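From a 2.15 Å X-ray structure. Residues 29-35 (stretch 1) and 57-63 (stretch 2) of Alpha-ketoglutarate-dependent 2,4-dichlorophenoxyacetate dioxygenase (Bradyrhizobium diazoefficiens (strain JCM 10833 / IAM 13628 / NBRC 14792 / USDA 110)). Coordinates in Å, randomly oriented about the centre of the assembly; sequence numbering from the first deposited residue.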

ATOM      1  N   GLU C  29     -30.150 -29.595  -1.962  1.00 19.83           N
ATOM      2  CA  GLU C  29     -28.955 -30.422  -2.195  1.00 20.43           C
ATOM      3  C   GLU C  29     -28.437 -30.321  -3.644  1.00 20.11           C
ATOM      4  O   GLU C  29     -27.212 -30.250  -3.880  1.00 19.85           O
ATOM      5  N   ALA C  30     -29.359 -30.309  -4.606  1.00 19.90           N
ATOM      6  CA  ALA C  30     -28.989 -30.212  -6.035  1.00 20.16           C
ATOM      7  C   ALA C  30     -28.354 -28.853  -6.333  1.00 19.89           C
ATOM      8  O   ALA C  30     -27.345 -28.770  -7.035  1.00 19.45           O
ATOM      9  N   ARG C  31     -28.953 -27.804  -5.766  1.00 21.45           N
ATOM     10  CA  ARG C  31     -28.435 -26.434  -5.822  1.00 24.28           C
ATOM     11  C   ARG C  31     -27.005 -26.358  -5.240  1.00 24.52           C
ATOM     12  O   ARG C  31     -26.103 -25.801  -5.872  1.00 24.07           O
ATOM     13  N   GLU C  32     -26.807 -26.964  -4.069  1.00 25.83           N
ATOM     14  CA  GLU C  32     -25.487 -27.034  -3.406  1.00 27.59           C
ATOM     15  C   GLU C  32     -24.419 -27.739  -4.231  1.00 25.98           C
ATOM     16  O   GLU C  32     -23.283 -27.236  -4.330  1.00 24.42           O
ATOM     17  N   VAL C  33     -24.781 -28.886  -4.823  1.00 23.10           N
ATOM     18  CA  VAL C  33     -23.829 -29.658  -5.630  1.00 21.27           C
ATOM     19  C   VAL C  33     -23.404 -28.839  -6.843  1.00 21.36           C
ATOM     20  O   VAL C  33     -22.198 -28.752  -7.149  1.00 20.19           O
ATOM     21  N   GLU C  34     -24.378 -28.214  -7.510  1.00 21.26           N
ATOM     22  CA  GLU C  34     -24.064 -27.405  -8.691  1.00 22.58           C
ATOM     23  C   GLU C  34     -23.164 -26.178  -8.370  1.00 21.90           C
ATOM     24  O   GLU C  34     -22.238 -25.884  -9.142  1.00 21.21           O
ATOM     25  N   SER C  35     -23.437 -25.478  -7.258  1.00 22.36           N
ATOM     26  CA  SER C  35     -22.564 -24.365  -6.818  1.00 23.57           C
ATOM     27  C   SER C  35     -21.154 -24.847  -6.527  1.00 23.72           C
ATOM     28  O   SER C  35     -20.180 -24.165  -6.889  1.00 26.01           O
ATOM     29  N   ALA C  57     -30.088 -40.467 -13.028  1.00 21.71           N
ATOM     30  CA  ALA C  57     -31.039 -39.654 -12.261  1.00 21.79           C
ATOM     31  C   ALA C  57     -30.338 -38.529 -11.470  1.00 21.69           C
ATOM     32  O   ALA C  57     -30.851 -37.401 -11.397  1.00 21.49           O
ATOM     33  N   PHE C  58     -29.170 -38.847 -10.899  1.00 21.97           N
ATOM     34  CA  PHE C  58     -28.345 -37.865 -10.208  1.00 20.68           C
ATOM     35  C   PHE C  58     -27.911 -36.784 -11.197  1.00 20.46           C
ATOM     36  O   PHE C  58     -28.104 -35.603 -10.934  1.00 21.47           O
ATOM     37  N   ALA C  59     -27.360 -37.200 -12.335  1.00 20.21           N
ATOM     38  CA  ALA C  59     -26.903 -36.281 -13.383  1.00 19.98           C
ATOM     39  C   ALA C  59     -28.003 -35.363 -13.909  1.00 19.91           C
ATOM     40  O   ALA C  59     -27.736 -34.209 -14.225  1.00 20.76           O
ATOM     41  N   LEU C  60     -29.233 -35.867 -13.977  1.00 19.64           N
ATOM     42  CA  LEU C  60     -30.360 -35.103 -14.554  1.00 19.66           C
ATOM     43  C   LEU C  60     -30.870 -33.912 -13.726  1.00 19.33           C
ATOM     44  O   LEU C  60     -31.593 -33.063 -14.261  1.00 18.55           O
ATOM     45  N   ASN C  61     -30.469 -33.838 -12.444  1.00 19.50           N
ATOM     46  CA  ASN C  61     -30.624 -32.622 -11.610  1.00 19.08           C
ATOM     47  C   ASN C  61     -30.018 -31.377 -12.265  1.00 18.98           C
ATOM     48  O   ASN C  61     -30.485 -30.253 -12.026  1.00 19.95           O
ATOM     49  N   PHE C  62     -29.000 -31.606 -13.093  1.00 18.43           N
ATOM     50  CA  PHE C  62     -28.101 -30.577 -13.606  1.00 19.00           C
ATOM     51  C   PHE C  62     -28.297 -30.258 -15.092  1.00 19.49           C
ATOM     52  O   PHE C  62     -27.528 -29.488 -15.674  1.00 19.64           O
ATOM     53  N   GLY C  63     -29.334 -30.839 -15.694  1.00 19.91           N
ATOM     54  CA  GLY C  63     -29.700 -30.533 -17.075  1.00 19.51           C
ATOM     55  C   GLY C  63     -30.370 -31.700 -17.748  1.00 19.41           C
ATOM     56  O   GLY C  63     -31.238 -32.351 -17.157  1.00 18.64           O
TER

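The helix of stretch 1 meets stretch 2 through one face, formed by Ala30, Val33 and Glu34, whose CA-to-CB bonds all point toward the other segment. Their i, i+3, i+4 spacing brings the three side chains to the same side of the helix, while the CA-to-CB bond of Arg31 points away and Glu32, sideways at its CB and m at both chi1 and chi2, leads its carboxylate away from the contact.

Phe62 is the principal partner, with the largest covered area of any residue in either stretch. Its CA-to-CB bond runs sideways, but the m rotamer (chi1 -48°, chi2 -61°) brings the ring nearer the helix. Phe62 CZ lies 3.5 Å from Val33 CG1, an apolar contact made obliquely to the ring. The ring edge faces oxygen: Phe62 CE1 is 3.4 Å from Ala30 O, and Phe62 CD1 is 4.0 Å from Glu34 OE1. Such an arrangement suits the slightly positive hydrogens at an aromatic rim. Ala30 O also accepts the helical hydrogen bond from Glu34 N (3.1 Å).

Val33 adopts t (173°), placing CG1 within reach of both aromatic rings; its second, looser contact is with Phe58, 4.2 Å from Val33 CG1 to Phe58 CZ. Phe58 is likewise t (174°), and its ring extends nearer the helix from a sideways CB. Glu34 is extended, with chi1 and chi2 both t (-175° and 158°), which brings OE1 to the Phe62 edge; OE2 is hydrogen-bonded elsewhere in the structure.

Asn61 points toward the helix in an m rotamer (-74°). Its amide is held by a nearly linear hydrogen bond from Asn61 ND2 to Phe58 O (2.8 Å, 170°), within its own stretch, and Asn61 OD1 approaches Ala30 CB at 3.7 Å. No hydrogen bond links the two stretches; the contacts across the interface are van der Waals packing, including the approaches of oxygen to the Phe62 edge and of Asn61 OD1 to Ala30 CB.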

ATOM      1  CB  GLU C  29     -29.205 -31.892  -1.813  1.00 21.76           C
ATOM      2  CG  GLU C  29     -29.187 -32.202  -0.314  1.00 23.19           C
ATOM      3  CD  GLU C  29     -29.966 -33.469   0.065  1.00 24.68           C
ATOM      4  OE1 GLU C  29     -30.355 -34.255  -0.834  1.00 25.37           O
ATOM      5  OE2 GLU C  29     -30.209 -33.689   1.278  1.00 24.27           O
ATOM      6  CB  ALA C  30     -30.201 -30.472  -6.939  1.00 19.87           C
ATOM      7  CB  ARG C  31     -29.399 -25.510  -5.069  1.00 26.01           C
ATOM      8  CG  ARG C  31     -29.563 -24.121  -5.661  1.00 30.98           C
ATOM      9  CD  ARG C  31     -30.996 -23.579  -5.529  1.00 32.58           C
ATOM     10  NE  ARG C  31     -31.498 -23.668  -4.153  1.00 35.49           N
ATOM     11  CZ  ARG C  31     -32.628 -24.281  -3.772  1.00 38.14           C
ATOM     12  NH1 ARG C  31     -33.452 -24.845  -4.661  1.00 38.33           N
ATOM     13  NH2 ARG C  31     -32.953 -24.304  -2.481  1.00 37.82           N
ATOM     14  CB  GLU C  32     -25.584 -27.678  -2.018  1.00 31.97           C
ATOM     15  CG  GLU C  32     -26.298 -26.830  -0.973  1.00 39.72           C
ATOM     16  CD  GLU C  32     -25.624 -25.494  -0.766  1.00 48.10           C
ATOM     17  OE1 GLU C  32     -24.628 -25.448  -0.004  1.00 56.55           O
ATOM     18  OE2 GLU C  32     -26.076 -24.496  -1.378  1.00 51.91           O
ATOM     19  CB  VAL C  33     -24.372 -31.042  -6.055  1.00 21.04           C
ATOM     20  CG1 VAL C  33     -23.415 -31.733  -7.027  1.00 19.62           C
ATOM     21  CG2 VAL C  33     -24.624 -31.919  -4.832  1.00 20.65           C
ATOM     22  CB  GLU C  34     -25.322 -27.000  -9.470  1.00 22.03           C
ATOM     23  CG  GLU C  34     -24.977 -26.267 -10.755  1.00 23.32           C
ATOM     24  CD  GLU C  34     -26.058 -26.296 -11.824  1.00 24.99           C
ATOM     25  OE1 GLU C  34     -27.209 -26.712 -11.540  1.00 24.63           O
ATOM     26  OE2 GLU C  34     -25.737 -25.870 -12.962  1.00 26.39           O
ATOM     27  CB  SER C  35     -23.111 -23.624  -5.597  1.00 25.23           C
ATOM     28  OG  SER C  35     -24.447 -23.233  -5.818  1.00 29.93           O
ATOM     29  CB  ALA C  57     -31.892 -40.523 -11.339  1.00 20.82           C
ATOM     30  CB  PHE C  58     -27.133 -38.534  -9.516  1.00 21.32           C
ATOM     31  CG  PHE C  58     -26.137 -37.546  -8.899  1.00 21.33           C
ATOM     32  CD1 PHE C  58     -26.549 -36.545  -8.009  1.00 20.77           C
ATOM     33  CD2 PHE C  58     -24.781 -37.643  -9.191  1.00 22.02           C
ATOM     34  CE1 PHE C  58     -25.625 -35.650  -7.458  1.00 20.66           C
ATOM     35  CE2 PHE C  58     -23.852 -36.755  -8.635  1.00 21.41           C
ATOM     36  CZ  PHE C  58     -24.278 -35.760  -7.768  1.00 20.02           C
ATOM     37  CB  ALA C  59     -26.266 -37.051 -14.528  1.00 19.29           C
ATOM     38  CB  LEU C  60     -31.515 -36.034 -14.983  1.00 19.92           C
ATOM     39  CG  LEU C  60     -31.258 -36.871 -16.247  1.00 20.26           C
ATOM     40  CD1 LEU C  60     -32.319 -37.964 -16.408  1.00 20.35           C
ATOM     41  CD2 LEU C  60     -31.144 -36.017 -17.517  1.00 20.17           C
ATOM     42  CB  ASN C  61     -29.925 -32.805 -10.254  1.00 19.14           C
ATOM     43  CG  ASN C  61     -30.686 -33.723  -9.320  1.00 19.33           C
ATOM     44  OD1 ASN C  61     -31.672 -33.317  -8.697  1.00 18.97           O
ATOM     45  ND2 ASN C  61     -30.235 -34.969  -9.220  1.00 18.55           N
ATOM     46  CB  PHE C  62     -26.647 -30.994 -13.312  1.00 18.43           C
ATOM     47  CG  PHE C  62     -26.435 -31.454 -11.891  1.00 18.46           C
ATOM     48  CD1 PHE C  62     -26.673 -30.587 -10.816  1.00 18.18           C
ATOM     49  CD2 PHE C  62     -26.019 -32.762 -11.620  1.00 18.84           C
ATOM     50  CE1 PHE C  62     -26.493 -31.010  -9.505  1.00 18.54           C
ATOM     51  CE2 PHE C  62     -25.837 -33.192 -10.305  1.00 18.63           C
ATOM     52  CZ  PHE C  62     -26.074 -32.315  -9.252  1.00 18.76           C
TER